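Local coordinates for protein manganese lipoxygenase (Gaeumannomyces graminis, PDB 5FX8) that oxygenates linoleic and alpha-linolenic acids to 11S- and 13R-hydroperoxy fatty acids with a catalytic manganese ion, at residues His496-Tyr501 and Val530-Leu535; Asp132-Leu137 and Ala521-Glu526. All coordinates share one frame; numbering follows the deposited sequence.

Contact 1 of 2, residues His496-Tyr501 and Val530-Leu535; sequences HPAALY and VEQVSL. With NAG (2-acetamido-2-deoxy-beta-D-glucopyranose), chain K.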
ATOM      1  N   HIS A 496     -14.085 -13.424  -0.695  1.00 13.43           N
ATOM      2  CA  HIS A 496     -13.274 -12.947   0.420  1.00 12.75           C
ATOM      3  C   HIS A 496     -13.935 -11.812   1.180  1.00 11.85           C
ATOM      4  O   HIS A 496     -13.508 -10.658   1.065  1.00 17.53           O
ATOM      5  CB  HIS A 496     -11.922 -12.451  -0.067  1.00 14.87           C
ATOM      6  CG  HIS A 496     -11.157 -13.454  -0.857  1.00 14.95           C
ATOM      7  ND1 HIS A 496     -11.179 -13.484  -2.231  1.00 18.56           N
ATOM      8  CD2 HIS A 496     -10.326 -14.447  -0.467  1.00 16.69           C
ATOM      9  CE1 HIS A 496     -10.395 -14.456  -2.655  1.00 14.58           C
ATOM     10  NE2 HIS A 496      -9.867 -15.056  -1.604  1.00 20.00           N
ATOM     11  N   PRO A 497     -14.930 -12.103   2.011  1.00 11.22           N
ATOM     12  CA  PRO A 497     -15.596 -11.037   2.770  1.00 11.41           C
ATOM     13  C   PRO A 497     -14.903 -10.690   4.079  1.00 11.66           C
ATOM     14  O   PRO A 497     -14.445 -11.553   4.828  1.00 11.55           O
ATOM     15  CB  PRO A 497     -16.981 -11.631   3.033  1.00 11.52           C
ATOM     16  CG  PRO A 497     -16.744 -13.058   3.124  1.00 14.65           C
ATOM     17  CD  PRO A 497     -15.578 -13.403   2.214  1.00 13.23           C
ATOM     18  N   ALA A 498     -14.825  -9.391   4.352  1.00 10.45           N
ATOM     19  CA  ALA A 498     -14.269  -8.950   5.619  1.00 10.85           C
ATOM     20  C   ALA A 498     -15.084  -9.444   6.810  1.00 12.93           C
ATOM     21  O   ALA A 498     -14.526  -9.699   7.874  1.00 12.41           O
ATOM     22  CB  ALA A 498     -14.183  -7.439   5.638  1.00 11.06           C
ATOM     23  N   ALA A 499     -16.392  -9.606   6.655  1.00 13.27           N
ATOM     24  CA  ALA A 499     -17.217 -10.101   7.738  1.00 13.12           C
ATOM     25  C   ALA A 499     -18.262 -11.067   7.203  1.00 16.91           C
ATOM     26  O   ALA A 499     -18.647 -11.000   6.037  1.00 14.34           O
ATOM     27  CB  ALA A 499     -17.909  -8.948   8.475  1.00 13.20           C
ATOM     28  N   LEU A 500     -18.744 -11.949   8.071  1.00 16.14           N
ATOM     29  CA  LEU A 500     -19.884 -12.797   7.747  1.00 17.91           C
ATOM     30  C   LEU A 500     -21.128 -12.275   8.454  1.00 18.68           C
ATOM     31  O   LEU A 500     -21.075 -11.908   9.631  1.00 18.20           O
ATOM     32  CB  LEU A 500     -19.631 -14.246   8.141  1.00 17.05           C
ATOM     33  CG  LEU A 500     -18.302 -14.849   7.688  1.00 17.61           C
ATOM     34  CD1 LEU A 500     -18.266 -16.306   8.091  1.00 21.45           C
ATOM     35  CD2 LEU A 500     -18.121 -14.707   6.188  1.00 15.69           C
ATOM     36  N   TYR A 501     -22.246 -12.257   7.735  1.00 18.21           N
ATOM     37  CA  TYR A 501     -23.449 -11.567   8.164  1.00 16.94           C
ATOM     38  C   TYR A 501     -24.579 -12.527   8.505  1.00 19.64           C
ATOM     39  O   TYR A 501     -25.700 -12.096   8.735  1.00 20.80           O
ATOM     40  CB  TYR A 501     -23.875 -10.556   7.091  1.00 20.11           C
ATOM     41  CG  TYR A 501     -22.921  -9.376   6.988  1.00 20.58           C
ATOM     42  CD1 TYR A 501     -21.793  -9.450   6.184  1.00 19.21           C
ATOM     43  CD2 TYR A 501     -23.128  -8.201   7.722  1.00 18.39           C
ATOM     44  CE1 TYR A 501     -20.923  -8.415   6.088  1.00 15.77           C
ATOM     45  CE2 TYR A 501     -22.250  -7.150   7.630  1.00 18.28           C
ATOM     46  CZ  TYR A 501     -21.144  -7.283   6.810  1.00 19.72           C
ATOM     47  OH  TYR A 501     -20.228  -6.293   6.672  1.00 27.14           O
ATOM     48  N   VAL A 530     -19.646  -2.357  -1.074  1.00 17.55           N
ATOM     49  CA  VAL A 530     -18.966  -1.165  -1.559  1.00 15.90           C
ATOM     50  C   VAL A 530     -18.045  -0.616  -0.489  1.00 15.28           C
ATOM     51  O   VAL A 530     -16.987  -0.059  -0.790  1.00 20.37           O
ATOM     52  CB  VAL A 530     -19.995  -0.118  -2.025  1.00 16.17           C
ATOM     53  CG1 VAL A 530     -19.328   1.143  -2.434  1.00 16.66           C
ATOM     54  CG2 VAL A 530     -20.745  -0.653  -3.191  1.00 17.62           C
ATOM     55  N   GLU A 531     -18.411  -0.783   0.771  1.00 15.96           N
ATOM     56  CA  GLU A 531     -17.609  -0.202   1.832  1.00 16.96           C
ATOM     57  C   GLU A 531     -16.357  -1.029   2.076  1.00 15.20           C
ATOM     58  O   GLU A 531     -15.302  -0.487   2.441  1.00 19.59           O
ATOM     59  CB  GLU A 531     -18.458  -0.074   3.093  1.00 16.27           C
ATOM     60  CG  GLU A 531     -18.423   1.289   3.755  1.00 19.94           C
ATOM     61  CD  GLU A 531     -18.654   2.443   2.789  1.00 26.02           C
ATOM     62  OE1 GLU A 531     -19.831   2.753   2.505  1.00 33.40           O
ATOM     63  OE2 GLU A 531     -17.654   3.056   2.334  1.00 32.34           O
ATOM     64  N   GLN A 532     -16.454  -2.343   1.869  1.00 14.87           N
ATOM     65  CA  GLN A 532     -15.268  -3.177   1.926  1.00 12.82           C
ATOM     66  C   GLN A 532     -14.336  -2.838   0.773  1.00 12.38           C
ATOM     67  O   GLN A 532     -13.164  -2.501   0.986  1.00 12.27           O
ATOM     68  CB  GLN A 532     -15.659  -4.652   1.931  1.00 12.13           C
ATOM     69  CG  GLN A 532     -14.537  -5.555   1.452  1.00 11.20           C
ATOM     70  CD  GLN A 532     -14.664  -7.022   1.830  1.00 11.63           C
ATOM     71  OE1 GLN A 532     -15.493  -7.424   2.643  1.00 16.13           O
ATOM     72  NE2 GLN A 532     -13.827  -7.831   1.225  1.00 10.23           N
ATOM     73  N   VAL A 533     -14.860  -2.820  -0.448  1.00 11.91           N
ATOM     74  CA  VAL A 533     -13.971  -2.504  -1.553  1.00 13.66           C
ATOM     75  C   VAL A 533     -13.389  -1.106  -1.390  1.00 12.72           C
ATOM     76  O   VAL A 533     -12.258  -0.857  -1.791  1.00 12.62           O
ATOM     77  CB  VAL A 533     -14.678  -2.700  -2.908  1.00 13.03           C
ATOM     78  CG1 VAL A 533     -13.721  -2.454  -4.027  1.00 11.00           C
ATOM     79  CG2 VAL A 533     -15.134  -4.086  -3.020  1.00 12.02           C
ATOM     80  N   SER A 534     -14.105  -0.203  -0.732  1.00 13.18           N
ATOM     81  CA  SER A 534     -13.633   1.171  -0.608  1.00 11.95           C
ATOM     82  C   SER A 534     -12.516   1.296   0.422  1.00 11.44           C
ATOM     83  O   SER A 534     -11.560   2.056   0.219  1.00 13.59           O
ATOM     84  CB  SER A 534     -14.793   2.075  -0.253  1.00 13.80           C
ATOM     85  OG  SER A 534     -14.345   3.408  -0.102  1.00 20.32           O
ATOM     86  N   LEU A 535     -12.614   0.554   1.525  1.00 11.72           N
ATOM     87  CA  LEU A 535     -11.519   0.509   2.494  1.00 11.45           C
ATOM     88  C   LEU A 535     -10.260  -0.149   1.907  1.00 11.41           C
ATOM     89  O   LEU A 535      -9.136   0.360   2.052  1.00 10.98           O
ATOM     90  CB  LEU A 535     -11.994  -0.230   3.738  1.00 10.45           C
ATOM     91  CG  LEU A 535     -10.933  -0.468   4.798  1.00 12.36           C
ATOM     92  CD1 LEU A 535     -10.441   0.833   5.425  1.00 10.36           C
ATOM     93  CD2 LEU A 535     -11.495  -1.383   5.824  1.00 11.45           C
TER
HETATM   94  C1  NAG K1009     -19.471   8.374  -0.463  1.00 17.55           C
HETATM   95  C2  NAG K1009     -19.383   7.096   0.328  1.00 16.54           C
HETATM   96  C3  NAG K1009     -19.519   7.389   1.813  1.00 17.55           C
HETATM   97  C4  NAG K1009     -18.472   8.403   2.227  1.00 16.74           C
HETATM   98  C5  NAG K1009     -18.632   9.637   1.369  1.00 14.37           C
HETATM   99  C6  NAG K1009     -17.585  10.676   1.630  1.00 14.71           C
HETATM  100  C7  NAG K1009     -20.217   4.879  -0.302  1.00 21.99           C
HETATM  101  C8  NAG K1009     -21.390   4.105  -0.796  1.00 20.23           C
HETATM  102  N2  NAG K1009     -20.415   6.182  -0.117  1.00 20.38           N
HETATM  103  O3  NAG K1009     -19.293   6.207   2.559  1.00 19.45           O
HETATM  104  O4  NAG K1009     -18.619   8.726   3.601  1.00 18.29           O
HETATM  105  O5  NAG K1009     -18.504   9.276  -0.009  1.00 16.54           O
HETATM  106  O6  NAG K1009     -17.767  11.744   0.715  1.00 17.46           O
HETATM  107  O7  NAG K1009     -19.152   4.349  -0.062  1.00 24.79           O
HETATM  108  O   HOH W   1     -17.689  -8.054   4.303  1.00 13.67           O
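Q532 reaches from helix 526-539 to the loop at H496-A498, within the largely helical lipoxygenase fold, and its carboxamide bonds to the backbone C=O of H496 and the backbone N-H of A498, two residues on. With CG anti to the backbone N (chi1 158°) and the chain extended beyond it, the amide is carried straight off the helix to the loop. The two ends of that flat group do different work. NE2 donates to H496 O at 2.8 Å; the acceptor lies almost in the amide plane, and the N-H enters in the plane of the H496 carbonyl. OE1 accepts from A498 N at 2.7 Å along a nearly straight N-H (171°), although this donor is tilted 32° from the Q532 carbonyl plane. The paired bonds fix which end of the amide is nitrogen and restrict its rotation. NE2 also donates to G491 O, so both its hydrogens are used within a buried site. The methyl of A498 points at the helix and lies next to the carboxamide. H496 contributes its carbonyl here, while its imidazole leads away to V492 O and E167. N280 ND2 of helix 268-305 donates to P497 O. Elsewhere on the helix surface, the E531 carboxylate lies near a sugar, OE1 3.1 Å from NAG O7. A water relays Q532 OE1 (2.8 Å) to A499 N (3.1 Å), donating to the first and accepting from the second.

Contact 2 of 2, residues Asp132-Leu137 and Ala521-Glu526; sequences DDFALL and AWLPNE
L523 meets the F134 ring where the loop before helix 526-539 passes the 3-10 helix of D132-L137. Just ahead of it, W522 turns its indole to the other side, where NE1 donates to P503 O. At L523 the side chain heads for the 3-10 segment: CG is anti to the carbonyl carbon (chi1 -70°) and CD1 anti to CA (chi2 179°), which together bring CD1 to 3.7 Å from F134 CE2. CB of L523 follows at 3.9 Å from F134 CZ, so the leucine crosses the CE2-CZ end of the ring at a slant. P524 comes next and offers its backbone more than its ring, with its carbonyl O 3.8 Å from F134 CZ. The side chains of N525 and E526 start away from the 3-10 segment. N525 takes the N-cap position of helix 526-539, its side chain capping a backbone N of the first turn. E526, the first helical residue, accepts from F128 N through OE2, in the chain just before D132. F128 stacks on the F134 ring, and L520 also touches F134, so the phenylalanine is enclosed by more than this loop. Backbone bonds such as L137 N to F134 O (3.1 Å) stay inside the 3-10 segment. The contact therefore rests on van der Waals contact between buried groups, with no hydrogen bond across it; the E526-F128 bond is a polar tie alongside.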
ATOM      1  N   ASP A 132     -23.517 -13.712  -8.805  1.00 33.89           N
ATOM      2  CA  ASP A 132     -22.821 -13.180  -9.970  1.00 33.74           C
ATOM      3  C   ASP A 132     -22.920 -11.666 -10.036  1.00 30.91           C
ATOM      4  O   ASP A 132     -22.059 -11.022 -10.639  1.00 30.40           O
ATOM      5  CB  ASP A 132     -23.376 -13.797 -11.254  1.00 37.09           C
ATOM      6  CG  ASP A 132     -23.711 -15.233 -11.118  1.00 44.58           C
ATOM      7  OD1 ASP A 132     -22.814 -16.028 -11.152  1.00 50.60           O
ATOM      8  OD2 ASP A 132     -24.874 -15.570 -10.968  1.00 45.87           O
ATOM      9  N   ASP A 133     -23.957 -11.077  -9.431  1.00 32.79           N
ATOM     10  CA  ASP A 133     -24.089  -9.624  -9.428  1.00 30.16           C
ATOM     11  C   ASP A 133     -22.996  -8.952  -8.619  1.00 28.08           C
ATOM     12  O   ASP A 133     -22.820  -7.738  -8.730  1.00 26.43           O
ATOM     13  CB  ASP A 133     -25.454  -9.198  -8.888  1.00 31.03           C
ATOM     14  CG  ASP A 133     -26.601  -9.812  -9.657  1.00 38.46           C
ATOM     15  OD1 ASP A 133     -26.425 -10.017 -10.874  1.00 39.73           O
ATOM     16  OD2 ASP A 133     -27.658 -10.112  -9.046  1.00 34.62           O
ATOM     17  N   PHE A 134     -22.259  -9.708  -7.809  1.00 26.09           N
ATOM     18  CA  PHE A 134     -21.105  -9.140  -7.140  1.00 24.31           C
ATOM     19  C   PHE A 134     -20.076  -8.624  -8.122  1.00 23.94           C
ATOM     20  O   PHE A 134     -19.257  -7.790  -7.750  1.00 23.76           O
ATOM     21  CB  PHE A 134     -20.468 -10.162  -6.219  1.00 23.31           C
ATOM     22  CG  PHE A 134     -21.000 -10.135  -4.833  1.00 21.93           C
ATOM     23  CD1 PHE A 134     -20.472  -9.272  -3.890  1.00 22.17           C
ATOM     24  CD2 PHE A 134     -22.029 -10.964  -4.462  1.00 23.71           C
ATOM     25  CE1 PHE A 134     -20.965  -9.240  -2.600  1.00 19.41           C
ATOM     26  CE2 PHE A 134     -22.525 -10.936  -3.169  1.00 24.13           C
ATOM     27  CZ  PHE A 134     -21.988 -10.076  -2.241  1.00 21.41           C
ATOM     28  N   ALA A 135     -20.106  -9.075  -9.369  1.00 24.69           N
ATOM     29  CA  ALA A 135     -19.184  -8.525 -10.347  1.00 23.80           C
ATOM     30  C   ALA A 135     -19.497  -7.072 -10.661  1.00 24.78           C
ATOM     31  O   ALA A 135     -18.612  -6.340 -11.098  1.00 30.66           O
ATOM     32  CB  ALA A 135     -19.206  -9.359 -11.622  1.00 27.13           C
ATOM     33  N   LEU A 136     -20.744  -6.640 -10.466  1.00 26.33           N
ATOM     34  CA  LEU A 136     -21.086  -5.234 -10.626  1.00 23.05           C
ATOM     35  C   LEU A 136     -20.275  -4.357  -9.698  1.00 20.52           C
ATOM     36  O   LEU A 136     -20.064  -3.183  -9.986  1.00 24.60           O
ATOM     37  CB  LEU A 136     -22.572  -5.019 -10.355  1.00 25.90           C
ATOM     38  CG  LEU A 136     -23.539  -5.859 -11.167  1.00 25.56           C
ATOM     39  CD1 LEU A 136     -24.863  -5.849 -10.476  1.00 26.65           C
ATOM     40  CD2 LEU A 136     -23.655  -5.279 -12.539  1.00 26.89           C
ATOM     41  N   LEU A 137     -19.817  -4.908  -8.593  1.00 19.43           N
ATOM     42  CA  LEU A 137     -18.941  -4.188  -7.699  1.00 18.84           C
ATOM     43  C   LEU A 137     -17.637  -3.753  -8.366  1.00 21.03           C
ATOM     44  O   LEU A 137     -17.039  -2.762  -7.943  1.00 19.97           O
ATOM     45  CB  LEU A 137     -18.690  -5.100  -6.526  1.00 19.49           C
ATOM     46  CG  LEU A 137     -18.245  -4.602  -5.185  1.00 18.35           C
ATOM     47  CD1 LEU A 137     -19.168  -3.550  -4.716  1.00 17.28           C
ATOM     48  CD2 LEU A 137     -18.304  -5.820  -4.306  1.00 17.23           C
ATOM     49  N   ALA A 521     -26.905 -14.429   2.149  1.00 24.20           N
ATOM     50  CA  ALA A 521     -27.193 -14.027   3.515  1.00 22.65           C
ATOM     51  C   ALA A 521     -25.939 -13.954   4.357  1.00 22.38           C
ATOM     52  O   ALA A 521     -25.913 -13.247   5.363  1.00 25.51           O
ATOM     53  CB  ALA A 521     -28.194 -14.978   4.149  1.00 23.96           C
ATOM     54  N   TRP A 522     -24.898 -14.676   3.985  1.00 21.76           N
ATOM     55  CA  TRP A 522     -23.675 -14.583   4.760  1.00 20.94           C
ATOM     56  C   TRP A 522     -22.828 -13.414   4.309  1.00 18.63           C
ATOM     57  O   TRP A 522     -21.981 -12.945   5.060  1.00 20.57           O
ATOM     58  CB  TRP A 522     -22.908 -15.902   4.670  1.00 18.25           C
ATOM     59  CG  TRP A 522     -23.496 -17.016   5.544  1.00 19.11           C
ATOM     60  CD1 TRP A 522     -23.111 -17.344   6.812  1.00 18.09           C
ATOM     61  CD2 TRP A 522     -24.565 -17.921   5.212  1.00 21.58           C
ATOM     62  NE1 TRP A 522     -23.862 -18.392   7.288  1.00 21.49           N
ATOM     63  CE2 TRP A 522     -24.767 -18.760   6.328  1.00 21.47           C
ATOM     64  CE3 TRP A 522     -25.374 -18.103   4.084  1.00 24.30           C
ATOM     65  CZ2 TRP A 522     -25.744 -19.763   6.345  1.00 18.56           C
ATOM     66  CZ3 TRP A 522     -26.346 -19.110   4.106  1.00 20.19           C
ATOM     67  CH2 TRP A 522     -26.518 -19.913   5.226  1.00 20.01           C
ATOM     68  N   LEU A 523     -23.080 -12.916   3.176  1.00 20.07           N
ATOM     69  CA  LEU A 523     -22.210 -11.955   2.534  1.00 20.56           C
ATOM     70  C   LEU A 523     -22.694 -10.541   2.795  1.00 19.60           C
ATOM     71  O   LEU A 523     -23.843 -10.331   3.156  1.00 28.64           O
ATOM     72  CB  LEU A 523     -22.165 -12.233   1.030  1.00 21.50           C
ATOM     73  CG  LEU A 523     -21.446 -13.508   0.614  1.00 19.77           C
ATOM     74  CD1 LEU A 523     -21.505 -13.666  -0.859  1.00 21.61           C
ATOM     75  CD2 LEU A 523     -20.004 -13.378   1.038  1.00 18.10           C
ATOM     76  N   PRO A 524     -21.853  -9.531   2.625  1.00 18.68           N
ATOM     77  CA  PRO A 524     -22.330  -8.163   2.828  1.00 20.92           C
ATOM     78  C   PRO A 524     -23.398  -7.774   1.817  1.00 21.86           C
ATOM     79  O   PRO A 524     -23.485  -8.322   0.717  1.00 24.46           O
ATOM     80  CB  PRO A 524     -21.063  -7.325   2.642  1.00 19.63           C
ATOM     81  CG  PRO A 524     -20.161  -8.188   1.836  1.00 16.08           C
ATOM     82  CD  PRO A 524     -20.405  -9.549   2.360  1.00 19.16           C
ATOM     83  N   ASN A 525     -24.214  -6.802   2.196  1.00 22.22           N
ATOM     84  CA  ASN A 525     -25.171  -6.248   1.257  1.00 21.43           C
ATOM     85  C   ASN A 525     -24.467  -5.236   0.355  1.00 19.70           C
ATOM     86  O   ASN A 525     -23.264  -5.028   0.449  1.00 20.68           O
ATOM     87  CB  ASN A 525     -26.342  -5.637   2.007  1.00 19.24           C
ATOM     88  CG  ASN A 525     -25.937  -4.467   2.847  1.00 22.75           C
ATOM     89  OD1 ASN A 525     -25.156  -3.626   2.430  1.00 22.57           O
ATOM     90  ND2 ASN A 525     -26.480  -4.395   4.041  1.00 26.53           N
ATOM     91  N   GLU A 526     -25.220  -4.575  -0.512  1.00 19.25           N
ATOM     92  CA  GLU A 526     -24.602  -3.702  -1.503  1.00 23.11           C
ATOM     93  C   GLU A 526     -23.759  -2.610  -0.855  1.00 19.89           C
ATOM     94  O   GLU A 526     -22.629  -2.354  -1.273  1.00 21.62           O
ATOM     95  CB  GLU A 526     -25.682  -3.089  -2.391  1.00 23.87           C
ATOM     96  CG  GLU A 526     -26.480  -4.100  -3.204  1.00 26.48           C
ATOM     97  CD  GLU A 526     -27.495  -4.898  -2.396  1.00 29.05           C
ATOM     98  OE1 GLU A 526     -27.694  -4.629  -1.191  1.00 31.98           O
ATOM     99  OE2 GLU A 526     -28.100  -5.815  -2.980  1.00 34.46           O
TER

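Contacts 1 and 2 lie side by side, their centres about 10 Å apart, in one region of the chain well off its centre. Their segments interleave in sequence: 132-137, 496-501, 521-526, 530-535. Both depend on helix 526-539: contact 2 involves the loop leading into it, contact 1 involves Q532 in its second turn. They touch directly, with a probable hydrogen bond from Y501 N to W522 O (2.8 Å), and V530 CG2 packs on L137 CD1 at 3.6 Å. The first turns of this helix thus meet the nearby 496-501 loop and the sequence-distant 132-137 segment, while the side chain of A498 lies about 12 Å from that of manganese ligand N482.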